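Long-range contact in ABC sugar transporter, periplasmic sugar binding protein (Legionella pneumophila subsp. pneumophila, PDB 3ROT), which probably binds a sugar in the periplasm and passes it to an ABC transporter for uptake into the cell: residues A28-L36 with Y252-R263. Residues are numbered along the deposited sequence; the frame is centred on the assembly and turned at random.
Sequences AAEELKVDL and YLSITQLVLMNR
Two helices pack together on one face of the lobe built on the parallel sheet that contains strands 5-9 and 35-39, in a periplasmic binding protein fold. The end of helix 16-32, through Ala28 and Leu32, meets the late helix 247-264 through Tyr252, Ile255, Thr256 and Val259. Helices 28-32 and 252-263 run in the same general direction, 37° apart, with axes 9.3 Å apart at their closest. The CB of Ala28 lies over one face of the Tyr252 ring in a CH-pi contact, 3.9 Å from the centroid. Tyr252 CG is anti to the backbone N (chi1 -166°), which lays the ring against the first helix. At the ring edge, Tyr252 OH donates to Glu31 OE2 at 2.9 Å, meeting the carboxylate from above its plane. Leu32 CD1 packs against both Thr256 CA and Val259 CB, 3.8 Å from each. The CG1 methyl of Val34 meets Val259 CG2 tip to tip at 4.0 Å. The Leu36 and Ile255 side chains cross at about a right angle, with Leu36 CD1 3.7 Å from Ile255 CG1. Helix 16-32 ends in a Schellman motif with Lys33 at positive phi. The extended Arg263 brings its guanidinium edge to this turn, where NH2 donates to Leu32 O; the modelled 2.4 Å is doubtfully short. Tyr6 of strand 5-9 touches Val34 and Val259 from the sheet. Ser254 and Leu258 pack on strand 89-92, while strand 35-39 follows the turn as an outer strand.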
ATOM      1  N   ALA A  28      10.072  22.175  -1.477  1.00 27.85           N
ATOM      2  CA  ALA A  28      11.171  22.936  -2.056  1.00 28.24           C
ATOM      3  C   ALA A  28      10.641  23.734  -3.244  1.00 28.42           C
ATOM      4  O   ALA A  28      10.966  24.910  -3.405  1.00 27.44           O
ATOM      5  CB  ALA A  28      12.276  21.998  -2.502  1.00 26.38           C
ATOM      6  N   ALA A  29       9.817  23.093  -4.069  1.00 28.20           N
ATOM      7  CA  ALA A  29       9.235  23.764  -5.227  1.00 30.74           C
ATOM      8  C   ALA A  29       8.449  24.996  -4.768  1.00 33.64           C
ATOM      9  O   ALA A  29       8.567  26.079  -5.351  1.00 34.53           O
ATOM     10  CB  ALA A  29       8.317  22.812  -5.975  1.00 29.33           C
ATOM     11  N   GLU A  30       7.653  24.821  -3.715  1.00 34.97           N
ATOM     12  CA  GLU A  30       6.842  25.900  -3.169  1.00 37.79           C
ATOM     13  C   GLU A  30       7.650  27.080  -2.665  1.00 37.87           C
ATOM     14  O   GLU A  30       7.335  28.217  -2.993  1.00 36.90           O
ATOM     15  CB  GLU A  30       5.952  25.385  -2.036  1.00 40.43           C
ATOM     16  CG  GLU A  30       4.703  24.671  -2.516  1.00 45.84           C
ATOM     17  CD  GLU A  30       3.844  24.159  -1.374  1.00 49.87           C
ATOM     18  OE1 GLU A  30       4.212  23.129  -0.755  1.00 48.79           O
ATOM     19  OE2 GLU A  30       2.803  24.799  -1.091  1.00 51.85           O
ATOM     20  N   GLU A  31       8.689  26.813  -1.874  1.00 38.25           N
ATOM     21  CA  GLU A  31       9.515  27.886  -1.324  1.00 39.56           C
ATOM     22  C   GLU A  31      10.355  28.594  -2.376  1.00 38.71           C
ATOM     23  O   GLU A  31      10.643  29.780  -2.250  1.00 38.23           O
ATOM     24  CB  GLU A  31      10.439  27.349  -0.231  1.00 41.73           C
ATOM     25  CG  GLU A  31       9.715  26.579   0.853  1.00 45.92           C
ATOM     26  CD  GLU A  31      10.425  26.651   2.188  1.00 49.26           C
ATOM     27  OE1 GLU A  31      10.357  27.727   2.827  1.00 49.92           O
ATOM     28  OE2 GLU A  31      11.053  25.638   2.589  1.00 47.34           O
ATOM     29  N   LEU A  32      10.752  27.864  -3.411  1.00 37.33           N
ATOM     30  CA  LEU A  32      11.560  28.443  -4.473  1.00 37.63           C
ATOM     31  C   LEU A  32      10.694  29.005  -5.590  1.00 37.99           C
ATOM     32  O   LEU A  32      11.205  29.592  -6.532  1.00 39.48           O
ATOM     33  CB  LEU A  32      12.528  27.398  -5.034  1.00 35.86           C
ATOM     34  CG  LEU A  32      13.576  26.908  -4.032  1.00 35.94           C
ATOM     35  CD1 LEU A  32      14.407  25.813  -4.651  1.00 36.32           C
ATOM     36  CD2 LEU A  32      14.462  28.061  -3.612  1.00 38.71           C
ATOM     37  N   LYS A  33       9.383  28.806  -5.484  1.00 38.20           N
ATOM     38  CA  LYS A  33       8.436  29.319  -6.475  1.00 39.13           C
ATOM     39  C   LYS A  33       8.609  28.795  -7.904  1.00 37.65           C
ATOM     40  O   LYS A  33       8.577  29.564  -8.865  1.00 37.91           O
ATOM     41  CB  LYS A  33       8.491  30.850  -6.478  1.00 41.08           C
ATOM     42  CG  LYS A  33       8.367  31.447  -5.083  1.00 44.14           C
ATOM     43  CD  LYS A  33       8.784  32.907  -5.054  1.00 47.58           C
ATOM     44  CE  LYS A  33       9.396  33.262  -3.704  1.00 50.01           C
ATOM     45  NZ  LYS A  33      10.671  32.506  -3.455  1.00 49.93           N
ATOM     46  N   VAL A  34       8.797  27.488  -8.047  1.00 34.80           N
ATOM     47  CA  VAL A  34       8.927  26.894  -9.371  1.00 32.68           C
ATOM     48  C   VAL A  34       7.833  25.845  -9.492  1.00 32.81           C
ATOM     49  O   VAL A  34       7.241  25.443  -8.488  1.00 31.17           O
ATOM     50  CB  VAL A  34      10.312  26.214  -9.587  1.00 32.37           C
ATOM     51  CG1 VAL A  34      11.428  27.253  -9.538  1.00 31.67           C
ATOM     52  CG2 VAL A  34      10.535  25.137  -8.537  1.00 30.57           C
ATOM     53  N   ASP A  35       7.545  25.419 -10.715  1.00 34.27           N
ATOM     54  CA  ASP A  35       6.525  24.408 -10.923  1.00 36.85           C
ATOM     55  C   ASP A  35       7.173  23.030 -10.926  1.00 36.09           C
ATOM     56  O   ASP A  35       8.281  22.852 -11.431  1.00 34.16           O
ATOM     57  CB  ASP A  35       5.775  24.647 -12.235  1.00 40.64           C
ATOM     58  CG  ASP A  35       4.939  25.924 -12.204  1.00 46.12           C
ATOM     59  OD1 ASP A  35       4.379  26.248 -11.132  1.00 46.31           O
ATOM     60  OD2 ASP A  35       4.830  26.597 -13.256  1.00 49.09           O
ATOM     61  N   LEU A  36       6.472  22.059 -10.350  1.00 34.90           N
ATOM     62  CA  LEU A  36       6.977  20.706 -10.270  1.00 35.24           C
ATOM     63  C   LEU A  36       5.910  19.672 -10.559  1.00 34.01           C
ATOM     64  O   LEU A  36       4.861  19.648  -9.914  1.00 33.61           O
ATOM     65  CB  LEU A  36       7.573  20.459  -8.879  1.00 37.75           C
ATOM     66  CG  LEU A  36       7.869  19.021  -8.435  1.00 40.47           C
ATOM     67  CD1 LEU A  36       8.884  19.017  -7.322  1.00 42.09           C
ATOM     68  CD2 LEU A  36       6.592  18.359  -7.964  1.00 44.27           C
ATOM     69  N   TYR A 252      13.702  17.459  -1.076  1.00 23.91           N
ATOM     70  CA  TYR A 252      13.940  18.894  -0.910  1.00 23.17           C
ATOM     71  C   TYR A 252      15.242  19.345  -1.565  1.00 22.85           C
ATOM     72  O   TYR A 252      15.264  20.271  -2.382  1.00 21.65           O
ATOM     73  CB  TYR A 252      13.982  19.244   0.579  1.00 24.64           C
ATOM     74  CG  TYR A 252      13.880  20.723   0.860  1.00 26.75           C
ATOM     75  CD1 TYR A 252      12.652  21.308   1.173  1.00 27.98           C
ATOM     76  CD2 TYR A 252      14.997  21.551   0.745  1.00 28.25           C
ATOM     77  CE1 TYR A 252      12.537  22.686   1.356  1.00 28.42           C
ATOM     78  CE2 TYR A 252      14.893  22.929   0.921  1.00 29.45           C
ATOM     79  CZ  TYR A 252      13.663  23.488   1.222  1.00 30.26           C
ATOM     80  OH  TYR A 252      13.561  24.853   1.352  1.00 32.38           O
ATOM     81  N   LEU A 253      16.333  18.684  -1.208  1.00 21.27           N
ATOM     82  CA  LEU A 253      17.627  19.039  -1.746  1.00 21.19           C
ATOM     83  C   LEU A 253      17.813  18.826  -3.241  1.00 21.77           C
ATOM     84  O   LEU A 253      18.541  19.590  -3.875  1.00 24.13           O
ATOM     85  CB  LEU A 253      18.739  18.317  -0.975  1.00 21.60           C
ATOM     86  CG  LEU A 253      19.016  18.865   0.427  1.00 19.45           C
ATOM     87  CD1 LEU A 253      20.167  18.069   1.076  1.00 21.66           C
ATOM     88  CD2 LEU A 253      19.372  20.353   0.328  1.00 20.86           C
ATOM     89  N   SER A 254      17.175  17.812  -3.821  1.00 21.46           N
ATOM     90  CA  SER A 254      17.344  17.601  -5.259  1.00 22.69           C
ATOM     91  C   SER A 254      16.677  18.725  -6.071  1.00 22.56           C
ATOM     92  O   SER A 254      17.267  19.241  -7.014  1.00 21.52           O
ATOM     93  CB  SER A 254      16.812  16.221  -5.687  1.00 24.97           C
ATOM     94  OG  SER A 254      15.401  16.186  -5.769  1.00 32.53           O
ATOM     95  N   ILE A 255      15.467  19.126  -5.704  1.00 21.60           N
ATOM     96  CA  ILE A 255      14.808  20.211  -6.442  1.00 23.41           C
ATOM     97  C   ILE A 255      15.571  21.518  -6.214  1.00 25.25           C
ATOM     98  O   ILE A 255      15.739  22.328  -7.138  1.00 25.88           O
ATOM     99  CB  ILE A 255      13.323  20.397  -5.995  1.00 24.70           C
ATOM    100  CG1 ILE A 255      12.488  19.184  -6.424  1.00 22.47           C
ATOM    101  CG2 ILE A 255      12.739  21.670  -6.601  1.00 26.52           C
ATOM    102  CD1 ILE A 255      12.614  18.843  -7.904  1.00 24.09           C
ATOM    103  N   THR A 256      16.042  21.712  -4.983  1.00 24.41           N
ATOM    104  CA  THR A 256      16.791  22.914  -4.629  1.00 24.28           C
ATOM    105  C   THR A 256      18.033  23.074  -5.499  1.00 24.56           C
ATOM    106  O   THR A 256      18.316  24.166  -5.988  1.00 22.61           O
ATOM    107  CB  THR A 256      17.208  22.901  -3.130  1.00 24.15           C
ATOM    108  OG1 THR A 256      16.039  22.973  -2.312  1.00 24.04           O
ATOM    109  CG2 THR A 256      18.120  24.089  -2.795  1.00 25.14           C
ATOM    110  N   GLN A 257      18.775  21.994  -5.706  1.00 24.64           N
ATOM    111  CA  GLN A 257      19.979  22.087  -6.528  1.00 25.32           C
ATOM    112  C   GLN A 257      19.660  22.354  -7.992  1.00 25.78           C
ATOM    113  O   GLN A 257      20.370  23.117  -8.657  1.00 25.00           O
ATOM    114  CB  GLN A 257      20.825  20.810  -6.425  1.00 27.41           C
ATOM    115  CG  GLN A 257      21.394  20.540  -5.037  1.00 24.87           C
ATOM    116  CD  GLN A 257      22.745  19.847  -5.085  1.00 24.48           C
ATOM    117  OE1 GLN A 257      23.779  20.484  -5.297  1.00 24.99           O
ATOM    118  NE2 GLN A 257      22.740  18.531  -4.903  1.00 23.02           N
ATOM    119  N   LEU A 258      18.606  21.722  -8.503  1.00 25.40           N
ATOM    120  CA  LEU A 258      18.238  21.924  -9.892  1.00 26.38           C
ATOM    121  C   LEU A 258      17.933  23.393 -10.120  1.00 27.14           C
ATOM    122  O   LEU A 258      18.321  23.953 -11.141  1.00 28.31           O
ATOM    123  CB  LEU A 258      17.022  21.065 -10.270  1.00 25.78           C
ATOM    124  CG  LEU A 258      17.281  19.582 -10.559  1.00 26.01           C
ATOM    125  CD1 LEU A 258      15.961  18.862 -10.773  1.00 23.30           C
ATOM    126  CD2 LEU A 258      18.174  19.447 -11.788  1.00 23.96           C
ATOM    127  N   VAL A 259      17.256  24.015  -9.157  1.00 27.20           N
ATOM    128  CA  VAL A 259      16.892  25.424  -9.258  1.00 27.52           C
ATOM    129  C   VAL A 259      18.099  26.351  -9.116  1.00 27.77           C
ATOM    130  O   VAL A 259      18.282  27.251  -9.935  1.00 27.10           O
ATOM    131  CB  VAL A 259      15.829  25.809  -8.199  1.00 27.43           C
ATOM    132  CG1 VAL A 259      15.567  27.322  -8.235  1.00 29.08           C
ATOM    133  CG2 VAL A 259      14.538  25.044  -8.459  1.00 27.37           C
ATOM    134  N   LEU A 260      18.917  26.130  -8.085  1.00 28.36           N
ATOM    135  CA  LEU A 260      20.107  26.949  -7.857  1.00 29.21           C
ATOM    136  C   LEU A 260      20.993  26.906  -9.094  1.00 30.25           C
ATOM    137  O   LEU A 260      21.694  27.862  -9.419  1.00 28.20           O
ATOM    138  CB  LEU A 260      20.898  26.435  -6.646  1.00 29.98           C
ATOM    139  CG  LEU A 260      20.269  26.598  -5.256  1.00 30.98           C
ATOM    140  CD1 LEU A 260      21.134  25.894  -4.208  1.00 32.84           C
ATOM    141  CD2 LEU A 260      20.123  28.070  -4.926  1.00 31.46           C
HETATM  142  N   MSE A 261      20.951  25.776  -9.781  1.00 30.70           N
HETATM  143  CA  MSE A 261      21.742  25.586 -10.977  1.00 34.72           C
HETATM  144  C   MSE A 261      21.257  26.506 -12.102  1.00 34.33           C
HETATM  145  O   MSE A 261      22.060  27.145 -12.777  1.00 32.43           O
HETATM  146  CB  MSE A 261      21.658  24.123 -11.405  1.00 39.88           C
HETATM  147  CG  MSE A 261      22.437  23.798 -12.646  1.00 48.38           C
HETATM  148 SE   MSE A 261      22.149  21.966 -13.198  1.00 57.20          SE
HETATM  149  CE  MSE A 261      23.798  21.766 -14.197  1.00 52.64           C
ATOM    150  N   ASN A 262      19.945  26.581 -12.289  1.00 33.97           N
ATOM    151  CA  ASN A 262      19.384  27.426 -13.336  1.00 35.83           C
ATOM    152  C   ASN A 262      19.419  28.919 -13.011  1.00 35.85           C
ATOM    153  O   ASN A 262      19.721  29.732 -13.877  1.00 35.54           O
ATOM    154  CB  ASN A 262      17.943  27.008 -13.647  1.00 37.85           C
ATOM    155  CG  ASN A 262      17.862  25.635 -14.294  1.00 40.52           C
ATOM    156  OD1 ASN A 262      18.572  25.347 -15.259  1.00 43.15           O
ATOM    157  ND2 ASN A 262      16.988  24.787 -13.774  1.00 41.14           N
ATOM    158  N   ARG A 263      19.119  29.274 -11.769  1.00 34.92           N
ATOM    159  CA  ARG A 263      19.101  30.677 -11.357  1.00 37.79           C
ATOM    160  C   ARG A 263      20.454  31.320 -11.089  1.00 38.56           C
ATOM    161  O   ARG A 263      20.611  32.529 -11.271  1.00 37.91           O
ATOM    162  CB  ARG A 263      18.262  30.851 -10.090  1.00 37.15           C
ATOM    163  CG  ARG A 263      16.780  30.794 -10.307  1.00 39.05           C
ATOM    164  CD  ARG A 263      16.049  30.904  -8.985  1.00 40.58           C
ATOM    165  NE  ARG A 263      14.615  30.696  -9.159  1.00 41.17           N
ATOM    166  CZ  ARG A 263      13.753  30.589  -8.157  1.00 41.99           C
ATOM    167  NH1 ARG A 263      14.176  30.667  -6.900  1.00 40.34           N
ATOM    168  NH2 ARG A 263      12.464  30.418  -8.416  1.00 43.48           N
TER